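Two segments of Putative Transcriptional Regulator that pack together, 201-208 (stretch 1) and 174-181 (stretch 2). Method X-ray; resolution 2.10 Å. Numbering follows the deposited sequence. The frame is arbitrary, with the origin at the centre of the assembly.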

# COMPACT_ATOMS: atom_id res chain seq x y z
N LEU A 201 -8.30 -9.07 29.91
CA LEU A 201 -7.38 -9.69 30.82
C LEU A 201 -7.37 -8.95 32.11
O LEU A 201 -7.06 -7.81 32.14
CB LEU A 201 -5.99 -9.74 30.22
CG LEU A 201 -5.12 -10.79 30.85
CD1 LEU A 201 -4.41 -11.53 29.82
CD2 LEU A 201 -4.20 -10.17 31.83
N ASP A 202 -7.76 -9.62 33.17
CA ASP A 202 -7.98 -9.00 34.47
C ASP A 202 -6.90 -9.43 35.44
O ASP A 202 -7.01 -10.44 36.08
CB ASP A 202 -9.34 -9.35 35.03
CG ASP A 202 -9.63 -8.67 36.35
OD1 ASP A 202 -8.94 -7.74 36.71
OD2 ASP A 202 -10.57 -9.06 37.02
N GLN A 203 -5.83 -8.68 35.46
CA GLN A 203 -4.73 -8.84 36.43
C GLN A 203 -4.03 -10.21 36.47
O GLN A 203 -3.66 -10.68 37.53
CB GLN A 203 -5.18 -8.43 37.85
CG GLN A 203 -6.14 -7.26 37.87
CD GLN A 203 -6.52 -6.83 39.25
OE1 GLN A 203 -5.66 -6.59 40.08
NE2 GLN A 203 -7.82 -6.67 39.49
N GLU A 204 -3.85 -10.83 35.30
CA GLU A 204 -3.11 -12.09 35.22
C GLU A 204 -1.62 -11.86 34.93
O GLU A 204 -0.80 -12.77 35.10
CB GLU A 204 -3.70 -12.98 34.14
CG GLU A 204 -5.12 -13.45 34.45
CD GLU A 204 -5.61 -14.51 33.47
OE1 GLU A 204 -4.85 -15.45 33.20
OE2 GLU A 204 -6.75 -14.42 33.00
N LEU A 205 -1.30 -10.64 34.51
CA LEU A 205 0.08 -10.28 34.18
C LEU A 205 0.68 -9.58 35.39
O LEU A 205 1.72 -9.99 35.92
CB LEU A 205 0.14 -9.39 32.92
CG LEU A 205 1.53 -8.97 32.40
CD1 LEU A 205 2.45 -10.15 32.10
CD2 LEU A 205 1.36 -8.07 31.16
N GLU A 206 -0.01 -8.56 35.86
CA GLU A 206 0.45 -7.82 37.02
C GLU A 206 -0.78 -7.41 37.83
O GLU A 206 -1.84 -7.09 37.27
CB GLU A 206 1.27 -6.61 36.52
CG GLU A 206 2.09 -5.92 37.56
CD GLU A 206 3.16 -5.06 36.95
OE1 GLU A 206 4.22 -5.58 36.56
OE2 GLU A 206 2.93 -3.84 36.84
N ALA A 207 -0.68 -7.47 39.16
CA ALA A 207 -1.82 -7.12 40.02
C ALA A 207 -2.17 -5.64 39.81
O ALA A 207 -1.30 -4.83 39.67
CB ALA A 207 -1.49 -7.39 41.51
N GLY A 208 -3.46 -5.30 39.81
CA GLY A 208 -3.84 -3.90 39.61
C GLY A 208 -3.84 -3.44 38.15
O GLY A 208 -4.07 -2.27 37.88
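Stretch 2 (174-181) RLTERTIT

Stretch 2 has no regular helix or strand but contains a type I beta turn from Thr 176 to Thr 179; it packs against the loop that follows the last two residues of a strand, Leu 201 and Asp 202, and the two chains run in roughly opposite directions. The backbones come closest at Glu 204 and Thr 179, whose CA atoms are 4.2 Å apart, and the two surfaces bury 454 Å² in all.

Leu 201 makes no contact. At Asp 202, OD2 forms a salt bridge with NH2 of Arg 178 (3.0 Å), and water 1 joins the same pair by donating to Asp 202 O and accepting from Arg 178 NE. Gln 203, with positive phi and psi, offers its carbonyl O to Thr 176 OG1 at 2.7 Å.

Glu 204 is the most heavily covered residue of stretch 1. Its carbonyl O accepts a hydrogen bond from Thr 179 OG1 (2.7 Å), and its side chain passes the carbonyl of Arg 178 to reach beyond the turn, where OE1 accepts a nearly linear hydrogen bond from Ile 180 N (2.9 Å). The Thr 176 and Thr 179 hydroxyls thus donate to successive carbonyls. Leu 205 directs its CB away, yet its CD1 reaches Leu 175 CD1 at 4.0 Å. Beyond it, Thr 176 CG2 lies 3.7 Å from Glu 206 N.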

# COMPACT_ATOMS: atom_id res chain seq x y z
N ARG A 174 2.79 -19.07 37.27
CA ARG A 174 1.83 -18.34 38.11
C ARG A 174 2.39 -16.95 38.32
O ARG A 174 3.14 -16.72 39.25
CB ARG A 174 1.62 -19.05 39.45
N LEU A 175 2.05 -16.02 37.43
CA LEU A 175 2.55 -14.64 37.53
C LEU A 175 1.89 -13.80 38.64
O LEU A 175 2.56 -12.97 39.27
CB LEU A 175 2.43 -13.93 36.16
CG LEU A 175 3.07 -14.61 34.94
CD1 LEU A 175 2.76 -13.87 33.62
CD2 LEU A 175 4.58 -14.76 35.12
N THR A 176 0.59 -13.97 38.83
CA THR A 176 -0.19 -13.30 39.89
C THR A 176 -1.06 -14.39 40.50
O THR A 176 -1.05 -15.52 39.98
CB THR A 176 -1.10 -12.15 39.34
OG1 THR A 176 -2.23 -12.70 38.64
CG2 THR A 176 -0.34 -11.24 38.42
N GLU A 177 -1.83 -14.08 41.54
CA GLU A 177 -2.81 -15.05 42.07
C GLU A 177 -3.95 -15.35 41.10
O GLU A 177 -4.69 -16.32 41.27
CB GLU A 177 -3.37 -14.63 43.46
CG GLU A 177 -2.37 -14.79 44.63
N ARG A 178 -4.11 -14.52 40.06
CA ARG A 178 -5.20 -14.75 39.08
C ARG A 178 -4.81 -15.31 37.74
O ARG A 178 -5.66 -15.49 36.89
CB ARG A 178 -6.00 -13.48 38.88
CG ARG A 178 -6.52 -12.97 40.18
CD ARG A 178 -6.90 -11.55 40.01
NE ARG A 178 -8.14 -11.47 39.25
CZ ARG A 178 -9.32 -11.28 39.81
NH1 ARG A 178 -9.41 -11.16 41.12
NH2 ARG A 178 -10.40 -11.20 39.05
N THR A 179 -3.53 -15.58 37.54
CA THR A 179 -3.08 -16.14 36.28
C THR A 179 -3.70 -17.52 36.09
O THR A 179 -3.64 -18.37 36.98
CB THR A 179 -1.53 -16.27 36.21
OG1 THR A 179 -0.93 -15.03 36.56
CG2 THR A 179 -1.10 -16.66 34.79
N ILE A 180 -4.33 -17.72 34.93
CA ILE A 180 -4.81 -19.04 34.51
C ILE A 180 -3.65 -20.02 34.58
O ILE A 180 -2.51 -19.72 34.16
CB ILE A 180 -5.38 -19.01 33.10
CG1 ILE A 180 -6.79 -18.42 33.12
CG2 ILE A 180 -5.37 -20.40 32.47
CD1 ILE A 180 -7.43 -18.30 31.71
N THR A 181 -3.94 -21.19 35.12
CA THR A 181 -2.87 -22.11 35.40
C THR A 181 -2.93 -23.46 34.65
O THR A 181 -1.95 -24.20 34.66
CB THR A 181 -2.71 -22.30 36.91
OG1 THR A 181 -1.31 -22.42 37.22
CG2 THR A 181 -3.59 -23.48 37.45
O HOH W 1 -8.91 -12.51 36.43